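Long-range contacts in mannose-6-phosphate isomerase (Helicobacter pylori, PDB 2QH5), which probably makes GDP-mannose from mannose 1-phosphate and GTP through its N-terminal guanylyltransferase domain, the part described here, within a longer protein of the type 2 mannose-6-phosphate isomerase family: residues A[51-56]-A[76-81]; A[5-10]-A[106-111]; A[38-43]-A[67-72]; A[136-141]-A[191-196]; A[56-61]-A[81-86]. All blocks are in the same frame, centred on the assembly; numbering follows the deposited sequence. Where two conformers were deposited one is given.

All five contacts belong to the nucleotidyltransferase domain, of the GT-A clan, and four of them run along its single mixed sheet. Contacts 1 and 5 are consecutive halves of one parallel pair, strands 53-59 and 78-84; they share Ile56 and Phe81, and their centres are about 15 Å apart. Contact 2 joins the neighbouring strand 5-10 to strand 106-111, which pairs with strand 184-194 of contact 4, about 10 Å away between centres. Contacts 1, 3 and 5 lie between the two strands of contact 2 in sequence; contact 4 follows later. Together contacts 1, 2, 4 and 5 hold adjacent strands of the one sheet in register, while contact 3 packs two helix ends on it at Ile56.

Contact 1. Residues A[51-56]-A[76-81]; sequences VDETLI and NKSVGF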
# COMPACT_ATOMS: atom_id res chain seq x y z
N VAL A 51 -4.42 7.13 -12.16
CA VAL A 51 -3.32 6.21 -12.39
C VAL A 51 -3.31 5.64 -13.81
O VAL A 51 -4.34 5.66 -14.48
CB VAL A 51 -3.37 5.10 -11.30
CG1 VAL A 51 -3.86 3.76 -11.85
CG2 VAL A 51 -2.06 5.00 -10.59
N ASP A 52 -2.16 5.15 -14.26
CA ASP A 52 -2.01 4.57 -15.61
C ASP A 52 -2.28 3.06 -15.70
O ASP A 52 -2.84 2.57 -16.69
CB ASP A 52 -0.62 4.87 -16.18
CG ASP A 52 -0.35 6.35 -16.35
OD1 ASP A 52 -1.32 7.14 -16.34
OD2 ASP A 52 0.83 6.72 -16.49
N GLU A 53 -1.84 2.32 -14.68
CA GLU A 53 -2.04 0.88 -14.58
C GLU A 53 -2.36 0.54 -13.14
O GLU A 53 -1.82 1.16 -12.23
CB GLU A 53 -0.77 0.13 -14.96
CG GLU A 53 -0.33 0.23 -16.41
CD GLU A 53 0.87 -0.67 -16.73
OE1 GLU A 53 1.31 -0.67 -17.89
OE2 GLU A 53 1.36 -1.37 -15.81
N THR A 54 -3.23 -0.44 -12.93
CA THR A 54 -3.40 -1.00 -11.59
C THR A 54 -2.77 -2.39 -11.51
O THR A 54 -2.77 -3.13 -12.49
CB THR A 54 -4.87 -1.02 -11.14
OG1 THR A 54 -5.43 0.28 -11.34
CG2 THR A 54 -5.00 -1.39 -9.66
N LEU A 55 -2.16 -2.68 -10.37
CA LEU A 55 -1.73 -4.02 -10.02
C LEU A 55 -2.44 -4.37 -8.74
O LEU A 55 -2.18 -3.77 -7.70
CB LEU A 55 -0.22 -4.11 -9.83
CG LEU A 55 0.37 -5.49 -9.44
CD1 LEU A 55 -0.08 -6.56 -10.40
CD2 LEU A 55 1.90 -5.44 -9.40
N ILE A 56 -3.35 -5.33 -8.83
CA ILE A 56 -4.10 -5.83 -7.69
C ILE A 56 -3.36 -7.03 -7.13
O ILE A 56 -3.05 -7.98 -7.85
CB ILE A 56 -5.49 -6.28 -8.12
CG1 ILE A 56 -6.09 -5.25 -9.09
CG2 ILE A 56 -6.36 -6.57 -6.91
CD1 ILE A 56 -7.55 -5.01 -8.91
N ASN A 76 -11.40 0.45 -20.65
CA ASN A 76 -10.10 0.66 -21.29
C ASN A 76 -8.90 0.68 -20.32
O ASN A 76 -7.79 1.05 -20.70
CB ASN A 76 -10.09 1.92 -22.18
CG ASN A 76 -10.75 1.69 -23.54
OD1 ASN A 76 -11.13 0.56 -23.89
ND2 ASN A 76 -10.89 2.76 -24.32
N LYS A 77 -9.15 0.26 -19.07
CA LYS A 77 -8.11 0.24 -18.04
C LYS A 77 -7.15 -0.93 -18.22
O LYS A 77 -7.56 -2.03 -18.59
CB LYS A 77 -8.74 0.18 -16.63
CG LYS A 77 -9.89 1.13 -16.37
CD LYS A 77 -9.48 2.59 -16.47
CE LYS A 77 -10.69 3.50 -16.26
NZ LYS A 77 -10.44 4.89 -16.74
N SER A 78 -5.87 -0.67 -17.97
CA SER A 78 -4.84 -1.71 -18.01
C SER A 78 -4.62 -2.29 -16.61
O SER A 78 -3.80 -1.78 -15.85
CB SER A 78 -3.54 -1.16 -18.59
OG SER A 78 -2.55 -2.16 -18.62
N VAL A 79 -5.34 -3.37 -16.30
CA VAL A 79 -5.36 -3.97 -14.96
C VAL A 79 -4.65 -5.33 -14.92
O VAL A 79 -4.86 -6.17 -15.79
CB VAL A 79 -6.82 -4.15 -14.45
CG1 VAL A 79 -6.86 -4.54 -12.96
CG2 VAL A 79 -7.64 -2.89 -14.70
N GLY A 80 -3.81 -5.52 -13.91
CA GLY A 80 -3.10 -6.78 -13.72
C GLY A 80 -3.28 -7.28 -12.31
O GLY A 80 -3.68 -6.52 -11.42
N PHE A 81 -2.99 -8.56 -12.10
CA PHE A 81 -3.11 -9.19 -10.79
C PHE A 81 -1.81 -9.85 -10.38
O PHE A 81 -1.08 -10.37 -11.21
CB PHE A 81 -4.17 -10.28 -10.81
CG PHE A 81 -5.55 -9.77 -10.57
CD1 PHE A 81 -6.15 -9.92 -9.33
CD2 PHE A 81 -6.27 -9.16 -11.59
CE1 PHE A 81 -7.45 -9.47 -9.10
CE2 PHE A 81 -7.56 -8.70 -11.38
CZ PHE A 81 -8.15 -8.86 -10.13
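Ile56 and Phe81 lie side by side and point the same way, on the face of the sheet that also carries Thr54 and Val79. With CG of Phe81 anti to its carbonyl carbon (chi1 -85°), the ring comes beside the isoleucine, whose CB sits over one ring face, off centre toward the rim, in a CH-pi contact 4.0 Å from the ring centroid. Branching at CB serves Ile56 well: CG2 reaches Phe81 CE1 at 3.8 Å, while CG1, beside the backbone N, crosses obliquely to Val79 CG1 at 4.0 Å. On the other face, Leu55 bends CD1 over the backbone of Gly80 and Phe81, where the glycine has no side chain. The strands are parallel, and Ile56 N gives Gly80 O a nearly straight bond of 2.9 Å (174°); Gly80 N in turn donates to Thr54 O at 3.0 Å. These strands flank helix 63-69 in a beta-alpha-beta unit; Phe40 and Phe44 of helix 39-48 pack on Ile56, and strand 5-10 borders strand 53-59 on its other edge.

Contact 2. Residues A[5-10]-A[106-111]; sequences IKNILL and LLIVTP
The flat carboxamide of Asn7 is held by its edge: both bonds from ND2 lie close to the amide plane, one to Thr110 OG1 at 2.7 Å and the other to Ile108 O at 3.0 Å. With CG anti to the backbone N (chi1 179°), the amide swings across to the next strand, and the two bonds fix its rotation. Thr110 meets it at about a right angle, its OG1 in the crowded position between backbone N and carbonyl carbon (chi1 53°). Asparagine suits this buried place because one NH2 group can serve two acceptors. Ile108 O is gripped twice, since Ile8 N also donates to it, at 2.8 Å from above the carbonyl plane. The pair is part of the parallel core of an alpha/beta nucleotidyltransferase domain, with strand 5-10 between strands 53-59 and 106-111. At the start of the ladder the bonds are nearly straight and almost along the C=O axes: Lys6 N to Leu106 O and Ile108 N to Lys6 O, each 2.7 Å. Beside the asparagine, Ile5 CG2 presses on Ile108 CD1 at a tight 3.5 Å. On the opposite face Ile8 and Val109 lie side by side, and Leu10 crosses Val109 obliquely, CD1 to CG1 3.7 Å. These branched aliphatic chains pack against helix 90-99, where Ile94 touches Val109 and Ala93 touches Leu10.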
# COMPACT_ATOMS: atom_id res chain seq x y z
N ILE A 5 2.42 5.89 -13.86
CA ILE A 5 1.98 5.84 -12.47
C ILE A 5 1.11 4.59 -12.21
O ILE A 5 0.08 4.39 -12.85
CB ILE A 5 1.21 7.11 -12.03
CG1 ILE A 5 1.98 8.38 -12.43
CG2 ILE A 5 0.98 7.10 -10.54
CD1 ILE A 5 1.23 9.67 -12.14
N LYS A 6 1.55 3.78 -11.25
CA LYS A 6 0.90 2.52 -10.95
C LYS A 6 0.18 2.55 -9.62
O LYS A 6 0.72 3.01 -8.61
CB LYS A 6 1.95 1.41 -10.87
CG LYS A 6 2.17 0.61 -12.12
CD LYS A 6 2.90 -0.65 -11.73
CE LYS A 6 3.13 -1.56 -12.91
NZ LYS A 6 3.89 -2.76 -12.48
N ASN A 7 -1.05 2.05 -9.61
CA ASN A 7 -1.76 1.80 -8.37
C ASN A 7 -1.46 0.38 -7.92
O ASN A 7 -1.70 -0.57 -8.65
CB ASN A 7 -3.27 1.99 -8.55
CG ASN A 7 -4.05 1.72 -7.28
OD1 ASN A 7 -5.18 1.24 -7.33
ND2 ASN A 7 -3.45 2.02 -6.13
N ILE A 8 -0.90 0.24 -6.72
CA ILE A 8 -0.71 -1.08 -6.11
C ILE A 8 -1.81 -1.28 -5.08
O ILE A 8 -1.73 -0.77 -3.96
CB ILE A 8 0.65 -1.24 -5.44
CG1 ILE A 8 1.79 -0.82 -6.38
CG2 ILE A 8 0.81 -2.68 -4.95
CD1 ILE A 8 1.88 -1.60 -7.67
N LEU A 9 -2.83 -2.03 -5.48
CA LEU A 9 -4.04 -2.21 -4.69
C LEU A 9 -3.88 -3.46 -3.83
O LEU A 9 -4.02 -4.58 -4.31
CB LEU A 9 -5.25 -2.33 -5.63
CG LEU A 9 -6.59 -1.66 -5.30
CD1 LEU A 9 -7.65 -2.18 -6.25
CD2 LEU A 9 -7.03 -1.88 -3.85
N LEU A 10 -3.55 -3.27 -2.55
CA LEU A 10 -3.29 -4.39 -1.66
C LEU A 10 -4.58 -4.96 -1.08
O LEU A 10 -5.22 -4.32 -0.24
CB LEU A 10 -2.37 -3.97 -0.52
CG LEU A 10 -0.98 -3.41 -0.84
CD1 LEU A 10 -0.40 -2.82 0.43
CD2 LEU A 10 -0.07 -4.47 -1.39
N LEU A 106 6.19 5.47 -10.88
CA LEU A 106 5.76 5.86 -9.54
C LEU A 106 4.65 4.97 -9.06
O LEU A 106 3.73 4.63 -9.81
CB LEU A 106 5.30 7.32 -9.50
CG LEU A 106 6.32 8.41 -9.87
CD1 LEU A 106 5.61 9.70 -10.28
CD2 LEU A 106 7.33 8.67 -8.75
N LEU A 107 4.72 4.61 -7.78
CA LEU A 107 3.83 3.63 -7.19
C LEU A 107 2.95 4.31 -6.18
O LEU A 107 3.44 4.96 -5.26
CB LEU A 107 4.65 2.54 -6.50
CG LEU A 107 4.98 1.20 -7.16
CD1 LEU A 107 5.35 1.32 -8.60
CD2 LEU A 107 6.11 0.55 -6.36
N ILE A 108 1.64 4.15 -6.35
CA ILE A 108 0.67 4.60 -5.37
C ILE A 108 0.12 3.34 -4.72
O ILE A 108 -0.65 2.61 -5.34
CB ILE A 108 -0.46 5.42 -6.04
CG1 ILE A 108 0.11 6.62 -6.79
CG2 ILE A 108 -1.49 5.88 -5.01
CD1 ILE A 108 -0.91 7.33 -7.66
N VAL A 109 0.52 3.10 -3.47
CA VAL A 109 0.21 1.87 -2.73
C VAL A 109 -0.97 2.09 -1.80
O VAL A 109 -0.89 2.88 -0.86
CB VAL A 109 1.44 1.38 -1.92
CG1 VAL A 109 1.09 0.19 -1.05
CG2 VAL A 109 2.60 1.04 -2.85
N THR A 110 -2.08 1.40 -2.06
CA THR A 110 -3.36 1.69 -1.42
C THR A 110 -4.05 0.43 -0.93
O THR A 110 -4.47 -0.39 -1.74
CB THR A 110 -4.33 2.40 -2.42
OG1 THR A 110 -4.44 1.64 -3.64
CG2 THR A 110 -3.82 3.78 -2.77
N PRO A 111 -4.19 0.27 0.40
CA PRO A 111 -4.98 -0.85 0.93
C PRO A 111 -6.44 -0.77 0.49
O PRO A 111 -6.97 0.32 0.31
CB PRO A 111 -4.85 -0.69 2.45
CG PRO A 111 -3.63 0.16 2.65
CD PRO A 111 -3.63 1.10 1.48

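Contact 3. Residues A[38-43]-A[67-72]; sequences SLFELS and LEEIKN
A capping box starts helix 39-48, and the end of helix 63-69 is fastened to it. Ser38 is the N-cap: its OG, in the crowded position between backbone N and carbonyl carbon (chi1 66°), accepts from Glu41 N at 3.2 Å. The return bond, Ser38 N to Glu41 OE1, is weak. A serine fits here because its hydroxyl can accept from the helix and donate outward at once. Glu69 supplies the acceptor with an extended chain that places OE2 2.6 Å from Ser38 OG; the hydroxyl meets the carboxylate from above its plane. Glu41 OE1 comes within 4.5 Å of Glu69 OE2, so two like charges may raise the proton affinity of either acid, while the helix N-terminus and Lys32, in a long, weak ion pair with Glu41, would tend to offset this. Beyond the polar pair Phe40 packs on Ile70, and Ile56 of strand 53-59 touches both. Phe40, CG anti to the backbone N, crosses Ile70 at about a right angle, with ring atom CE2 3.6 Å from the isoleucine CG2.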
# COMPACT_ATOMS: atom_id res chain seq x y z
N SER A 38 -18.60 -2.53 -2.65
CA SER A 38 -17.65 -3.03 -1.66
C SER A 38 -16.48 -2.07 -1.46
O SER A 38 -16.22 -1.21 -2.32
CB SER A 38 -17.12 -4.40 -2.08
OG SER A 38 -16.33 -4.31 -3.26
N LEU A 39 -15.80 -2.21 -0.33
CA LEU A 39 -14.60 -1.40 -0.04
C LEU A 39 -13.57 -1.56 -1.14
O LEU A 39 -13.00 -0.57 -1.61
CB LEU A 39 -13.98 -1.82 1.29
CG LEU A 39 -14.66 -1.29 2.55
CD1 LEU A 39 -14.06 -1.94 3.80
CD2 LEU A 39 -14.55 0.22 2.59
N PHE A 40 -13.35 -2.81 -1.56
CA PHE A 40 -12.46 -3.17 -2.66
C PHE A 40 -12.75 -2.39 -3.95
O PHE A 40 -11.84 -1.78 -4.51
CB PHE A 40 -12.49 -4.69 -2.90
CG PHE A 40 -11.70 -5.12 -4.11
CD1 PHE A 40 -10.32 -5.30 -4.02
CD2 PHE A 40 -12.32 -5.35 -5.33
CE1 PHE A 40 -9.59 -5.68 -5.13
CE2 PHE A 40 -11.59 -5.73 -6.44
CZ PHE A 40 -10.23 -5.90 -6.34
N GLU A 41 -13.99 -2.41 -4.43
CA GLU A 41 -14.32 -1.69 -5.67
C GLU A 41 -14.34 -0.17 -5.49
O GLU A 41 -14.10 0.57 -6.44
CB GLU A 41 -15.62 -2.19 -6.29
CG GLU A 41 -16.87 -1.91 -5.51
CD GLU A 41 -18.11 -2.43 -6.20
OE1 GLU A 41 -18.61 -3.49 -5.79
OE2 GLU A 41 -18.56 -1.79 -7.19
N LEU A 42 -14.63 0.29 -4.28
CA LEU A 42 -14.52 1.70 -3.94
C LEU A 42 -13.06 2.16 -4.01
O LEU A 42 -12.75 3.18 -4.64
CB LEU A 42 -15.11 1.97 -2.56
CG LEU A 42 -16.48 2.66 -2.39
CD1 LEU A 42 -17.25 2.90 -3.70
CD2 LEU A 42 -17.30 1.86 -1.38
N SER A 43 -12.18 1.38 -3.36
CA SER A 43 -10.74 1.62 -3.39
C SER A 43 -10.16 1.51 -4.80
O SER A 43 -9.25 2.26 -5.16
CB SER A 43 -10.02 0.65 -2.46
OG SER A 43 -10.35 0.86 -1.10
N LEU A 67 -12.14 -10.05 -9.45
CA LEU A 67 -12.31 -9.77 -10.87
C LEU A 67 -13.78 -9.51 -11.19
O LEU A 67 -14.10 -8.71 -12.08
CB LEU A 67 -11.80 -10.94 -11.70
CG LEU A 67 -11.01 -10.75 -12.99
CD1 LEU A 67 -11.16 -12.01 -13.83
CD2 LEU A 67 -11.41 -9.52 -13.81
N GLU A 68 -14.67 -10.17 -10.46
CA GLU A 68 -16.11 -9.99 -10.63
C GLU A 68 -16.58 -8.60 -10.21
O GLU A 68 -17.43 -8.00 -10.87
CB GLU A 68 -16.87 -11.06 -9.84
CG GLU A 68 -18.33 -11.25 -10.25
CD GLU A 68 -18.95 -12.48 -9.62
OE1 GLU A 68 -19.21 -13.45 -10.35
OE2 GLU A 68 -19.16 -12.48 -8.38
N GLU A 69 -16.00 -8.10 -9.12
CA GLU A 69 -16.45 -6.84 -8.52
C GLU A 69 -15.97 -5.59 -9.24
O GLU A 69 -16.50 -4.50 -9.02
CB GLU A 69 -16.07 -6.79 -7.05
CG GLU A 69 -17.03 -7.58 -6.20
CD GLU A 69 -16.60 -7.67 -4.75
OE1 GLU A 69 -16.90 -8.70 -4.12
OE2 GLU A 69 -15.96 -6.72 -4.25
N ILE A 70 -14.97 -5.75 -10.11
CA ILE A 70 -14.46 -4.64 -10.90
C ILE A 70 -14.64 -4.87 -12.40
O ILE A 70 -13.89 -4.34 -13.22
CB ILE A 70 -12.97 -4.31 -10.58
CG1 ILE A 70 -12.07 -5.54 -10.80
CG2 ILE A 70 -12.83 -3.79 -9.16
CD1 ILE A 70 -10.66 -5.19 -11.19
N LYS A 71 -15.64 -5.67 -12.76
CA LYS A 71 -15.95 -5.92 -14.17
C LYS A 71 -16.55 -4.68 -14.82
O LYS A 71 -16.27 -4.39 -15.99
CB LYS A 71 -16.88 -7.13 -14.31
CG LYS A 71 -17.01 -7.70 -15.73
CD LYS A 71 -15.78 -8.50 -16.16
CE LYS A 71 -14.84 -7.69 -17.05
NZ LYS A 71 -13.57 -8.43 -17.35
N ASN A 72 -17.37 -3.96 -14.06
CA ASN A 72 -17.95 -2.69 -14.50
C ASN A 72 -16.90 -1.59 -14.68
O ASN A 72 -17.02 -0.75 -15.57
CB ASN A 72 -19.01 -2.20 -13.50
CG ASN A 72 -20.38 -2.81 -13.74
OD1 ASN A 72 -20.57 -3.65 -14.63
ND2 ASN A 72 -21.36 -2.40 -12.94

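Contact 4. Residues A[136-141]-A[191-196]; sequences GFLVTF and FVFQAG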
# COMPACT_ATOMS: atom_id res chain seq x y z
N GLY A 136 12.45 12.14 -4.58
CA GLY A 136 13.25 11.01 -4.10
C GLY A 136 12.86 10.54 -2.72
O GLY A 136 13.63 9.85 -2.06
N PHE A 137 11.65 10.91 -2.29
CA PHE A 137 11.12 10.56 -0.97
C PHE A 137 10.16 9.35 -0.97
O PHE A 137 9.57 9.00 -2.01
CB PHE A 137 10.38 11.76 -0.36
CG PHE A 137 11.26 12.94 -0.04
CD1 PHE A 137 11.22 14.09 -0.82
CD2 PHE A 137 12.11 12.91 1.07
CE1 PHE A 137 12.03 15.20 -0.52
CE2 PHE A 137 12.91 14.00 1.38
CZ PHE A 137 12.87 15.15 0.58
N LEU A 138 10.03 8.74 0.21
CA LEU A 138 9.01 7.75 0.53
C LEU A 138 7.88 8.46 1.25
O LEU A 138 8.06 8.92 2.38
CB LEU A 138 9.56 6.65 1.45
CG LEU A 138 10.80 5.86 1.03
CD1 LEU A 138 11.13 4.81 2.07
CD2 LEU A 138 10.59 5.22 -0.33
N VAL A 139 6.73 8.54 0.62
CA VAL A 139 5.68 9.40 1.11
C VAL A 139 4.65 8.57 1.83
O VAL A 139 4.16 7.57 1.31
CB VAL A 139 5.02 10.23 -0.02
CG1 VAL A 139 4.13 11.31 0.56
CG2 VAL A 139 6.07 10.85 -0.92
N THR A 140 4.34 9.00 3.04
CA THR A 140 3.32 8.39 3.87
C THR A 140 2.18 9.39 4.10
O THR A 140 2.31 10.56 3.73
CB THR A 140 3.92 7.89 5.19
OG1 THR A 140 2.97 7.05 5.85
CG2 THR A 140 4.30 9.06 6.09
N PHE A 141 1.07 8.94 4.67
CA PHE A 141 -0.10 9.80 4.85
C PHE A 141 -0.58 9.83 6.29
O PHE A 141 -0.80 8.78 6.90
CB PHE A 141 -1.25 9.37 3.94
CG PHE A 141 -1.01 9.61 2.47
CD1 PHE A 141 -0.21 8.75 1.71
CD2 PHE A 141 -1.63 10.67 1.82
CE1 PHE A 141 -0.01 8.96 0.35
CE2 PHE A 141 -1.43 10.89 0.45
CZ PHE A 141 -0.62 10.03 -0.28
N PHE A 191 0.82 4.70 0.70
CA PHE A 191 2.21 5.08 0.43
C PHE A 191 2.39 5.48 -1.02
O PHE A 191 1.75 4.92 -1.89
CB PHE A 191 3.18 3.92 0.69
CG PHE A 191 3.25 3.49 2.12
CD1 PHE A 191 2.70 2.28 2.51
CD2 PHE A 191 3.85 4.30 3.07
CE1 PHE A 191 2.74 1.89 3.83
CE2 PHE A 191 3.90 3.91 4.40
CZ PHE A 191 3.34 2.70 4.78
N VAL A 192 3.27 6.45 -1.26
CA VAL A 192 3.71 6.80 -2.62
C VAL A 192 5.23 6.89 -2.63
O VAL A 192 5.83 7.38 -1.67
CB VAL A 192 3.09 8.12 -3.15
CG1 VAL A 192 3.51 8.38 -4.60
CG2 VAL A 192 1.56 8.10 -3.06
N PHE A 193 5.84 6.37 -3.68
CA PHE A 193 7.29 6.40 -3.89
C PHE A 193 7.59 5.89 -5.28
O PHE A 193 6.77 5.19 -5.88
CB PHE A 193 8.08 5.56 -2.86
CG PHE A 193 7.31 4.38 -2.29
CD1 PHE A 193 6.89 3.32 -3.09
CD2 PHE A 193 7.04 4.32 -0.92
CE1 PHE A 193 6.19 2.25 -2.55
CE2 PHE A 193 6.35 3.25 -0.36
CZ PHE A 193 5.91 2.21 -1.17
N GLN A 194 8.76 6.24 -5.81
CA GLN A 194 9.23 5.64 -7.04
C GLN A 194 9.70 4.22 -6.73
O GLN A 194 10.18 3.95 -5.62
CB GLN A 194 10.35 6.48 -7.63
CG GLN A 194 10.78 6.07 -9.02
CD GLN A 194 12.22 6.40 -9.29
OE1 GLN A 194 13.14 5.76 -8.76
NE2 GLN A 194 12.44 7.40 -10.12
N ALA A 195 9.54 3.30 -7.69
CA ALA A 195 9.89 1.90 -7.50
C ALA A 195 11.37 1.72 -7.16
O ALA A 195 11.72 1.02 -6.21
CB ALA A 195 9.53 1.09 -8.74
N GLY A 196 12.22 2.39 -7.94
CA GLY A 196 13.67 2.35 -7.75
C GLY A 196 14.18 2.82 -6.41
O GLY A 196 15.00 2.14 -5.79
O HOH W 1 10.38 8.24 -4.65
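Val139 O holds one conventional hydrogen bond, from Val192 N at 2.9 Å, which arrives in the carbonyl plane on a lone pair; Phe191 CA adds a CA-H...O contact at 3.3 Å. The return bond, Val139 N to Val192 O, is shorter at 2.7 Å and runs nearly along the C=O axis, making this a hydrogen-bonded antiparallel pair. Past it a water bridges the strands, donating to Phe137 O and accepting from Gln194 N, the N-cap residue of helix 195-205. Phe141 turns its ring edge to Val192, with CE1 3.9 Å from CG2, which lies in the ring plane. On the face opposite Val139 and Val192, Thr140 and Phe191 point the same way, OG1 of the threonine 3.6 Å from ring atom CE2. Leu138 sends CD2 obliquely to Phe193 CB at 3.6 Å. Compact valines suit the side beneath helix 119-134, where Ala129 touches both; the larger Leu138, Phe191 and Phe193 meet helix 246-251. Strand 138-144 is flanked by strand 257-261, and strand 184-194 continues the sheet to strand 106-111.

Contact 5. Residues A[56-61]-A[81-86]; sequences IVCNEK and FLLESL
Cys58 turns SG into the crowded position between its backbone N and carbonyl carbon (chi1 55°), and Leu83 sets CG anti to its carbonyl carbon (chi1 -55°), so that sulfur and leucine methyl meet. This is the C-terminal half of the parallel strand pair in the beta-alpha-beta unit 53-59, 63-69, 78-84. The sulfur lies in the plane of the Phe81 ring, at its edge, 3.6 Å from CD1, a sulfur-aromatic contact; it also touches Leu83 CD2 at 3.7 Å, from a neighbouring direction. A small, polarisable cysteine suits contact with both ring edge and methyl. Across the sheet Val57 rests CB on Leu82 CD2 and obliquely meets the carboxylate end of Glu84. The backbone ladder runs from Leu82 N to Ile56 O at 2.7 Å, through Glu84 N to Cys58 O, to Glu60 N on Glu84 O. Glu60 brings OE1 near Ser85 CA and CB, while OE2 forms a salt bridge with Arg232. Asn59 forms an Asx turn: OD1 accepts from Lys61 N at 2.9 Å, in plane on a lone pair.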
# COMPACT_ATOMS: atom_id res chain seq x y z
N ILE A 56 -3.35 -5.33 -8.83
CA ILE A 56 -4.10 -5.83 -7.69
C ILE A 56 -3.36 -7.03 -7.13
O ILE A 56 -3.05 -7.98 -7.85
CB ILE A 56 -5.49 -6.28 -8.12
CG1 ILE A 56 -6.09 -5.25 -9.09
CG2 ILE A 56 -6.36 -6.57 -6.91
CD1 ILE A 56 -7.55 -5.01 -8.91
N VAL A 57 -3.02 -6.95 -5.85
CA VAL A 57 -2.41 -8.09 -5.20
C VAL A 57 -3.39 -8.69 -4.19
O VAL A 57 -3.79 -8.04 -3.24
CB VAL A 57 -0.95 -7.78 -4.68
CG1 VAL A 57 -0.66 -6.29 -4.64
CG2 VAL A 57 -0.65 -8.48 -3.36
N CYS A 58 -3.81 -9.93 -4.45
CA CYS A 58 -4.78 -10.62 -3.60
C CYS A 58 -4.45 -12.09 -3.49
O CYS A 58 -3.59 -12.60 -4.20
CB CYS A 58 -6.22 -10.45 -4.13
SG CYS A 58 -6.50 -10.95 -5.86
N ASN A 59 -5.15 -12.76 -2.58
CA ASN A 59 -5.08 -14.20 -2.46
C ASN A 59 -5.67 -14.86 -3.70
O ASN A 59 -6.66 -14.38 -4.25
CB ASN A 59 -5.83 -14.67 -1.22
CG ASN A 59 -5.43 -16.06 -0.80
OD1 ASN A 59 -5.80 -17.05 -1.43
ND2 ASN A 59 -4.66 -16.16 0.28
N GLU A 60 -5.05 -15.96 -4.14
CA GLU A 60 -5.50 -16.68 -5.32
C GLU A 60 -6.90 -17.27 -5.13
O GLU A 60 -7.61 -17.47 -6.11
CB GLU A 60 -4.50 -17.76 -5.72
CG GLU A 60 -4.31 -18.83 -4.67
CD GLU A 60 -3.17 -19.77 -4.97
OE1 GLU A 60 -2.93 -20.69 -4.17
OE2 GLU A 60 -2.52 -19.57 -6.02
N LYS A 61 -7.29 -17.53 -3.88
CA LYS A 61 -8.65 -17.96 -3.56
C LYS A 61 -9.69 -16.95 -4.03
O LYS A 61 -10.77 -17.33 -4.48
CB LYS A 61 -8.85 -18.17 -2.06
CG LYS A 61 -8.07 -19.30 -1.43
CD LYS A 61 -8.29 -19.28 0.08
CE LYS A 61 -7.15 -19.96 0.86
NZ LYS A 61 -7.38 -21.42 1.09
N PHE A 81 -2.99 -8.56 -12.10
CA PHE A 81 -3.11 -9.19 -10.79
C PHE A 81 -1.81 -9.85 -10.38
O PHE A 81 -1.08 -10.37 -11.21
CB PHE A 81 -4.17 -10.28 -10.81
CG PHE A 81 -5.55 -9.77 -10.57
CD1 PHE A 81 -6.15 -9.92 -9.33
CD2 PHE A 81 -6.27 -9.16 -11.59
CE1 PHE A 81 -7.45 -9.47 -9.10
CE2 PHE A 81 -7.56 -8.70 -11.38
CZ PHE A 81 -8.15 -8.86 -10.13
N LEU A 82 -1.55 -9.83 -9.08
CA LEU A 82 -0.52 -10.66 -8.51
C LEU A 82 -1.21 -11.50 -7.46
O LEU A 82 -1.68 -10.99 -6.43
CB LEU A 82 0.58 -9.82 -7.87
CG LEU A 82 1.48 -10.55 -6.87
CD1 LEU A 82 2.35 -11.60 -7.56
CD2 LEU A 82 2.31 -9.57 -6.09
N LEU A 83 -1.28 -12.80 -7.74
CA LEU A 83 -1.99 -13.73 -6.88
C LEU A 83 -1.09 -14.37 -5.83
O LEU A 83 0.05 -14.73 -6.09
CB LEU A 83 -2.72 -14.78 -7.71
CG LEU A 83 -3.65 -14.18 -8.76
CD1 LEU A 83 -4.38 -15.28 -9.50
CD2 LEU A 83 -4.63 -13.21 -8.14
N GLU A 84 -1.60 -14.48 -4.61
CA GLU A 84 -0.80 -15.03 -3.56
C GLU A 84 -1.36 -16.37 -3.08
O GLU A 84 -2.57 -16.52 -2.87
CB GLU A 84 -0.64 -14.02 -2.42
CG GLU A 84 0.01 -12.72 -2.88
CD GLU A 84 0.58 -11.88 -1.76
OE1 GLU A 84 1.80 -11.59 -1.80
OE2 GLU A 84 -0.19 -11.52 -0.84
N SER A 85 -0.45 -17.34 -2.96
CA SER A 85 -0.73 -18.59 -2.27
C SER A 85 -0.75 -18.30 -0.77
O SER A 85 -1.78 -18.46 -0.11
CB SER A 85 0.33 -19.64 -2.62
OG SER A 85 1.60 -19.05 -2.84
N LEU A 86 0.39 -17.84 -0.26
CA LEU A 86 0.52 -17.37 1.12
C LEU A 86 0.68 -15.86 1.14
O LEU A 86 1.12 -15.26 0.15
CB LEU A 86 1.78 -17.95 1.77
CG LEU A 86 2.16 -19.42 1.65
CD1 LEU A 86 3.67 -19.57 1.85
CD2 LEU A 86 1.39 -20.29 2.65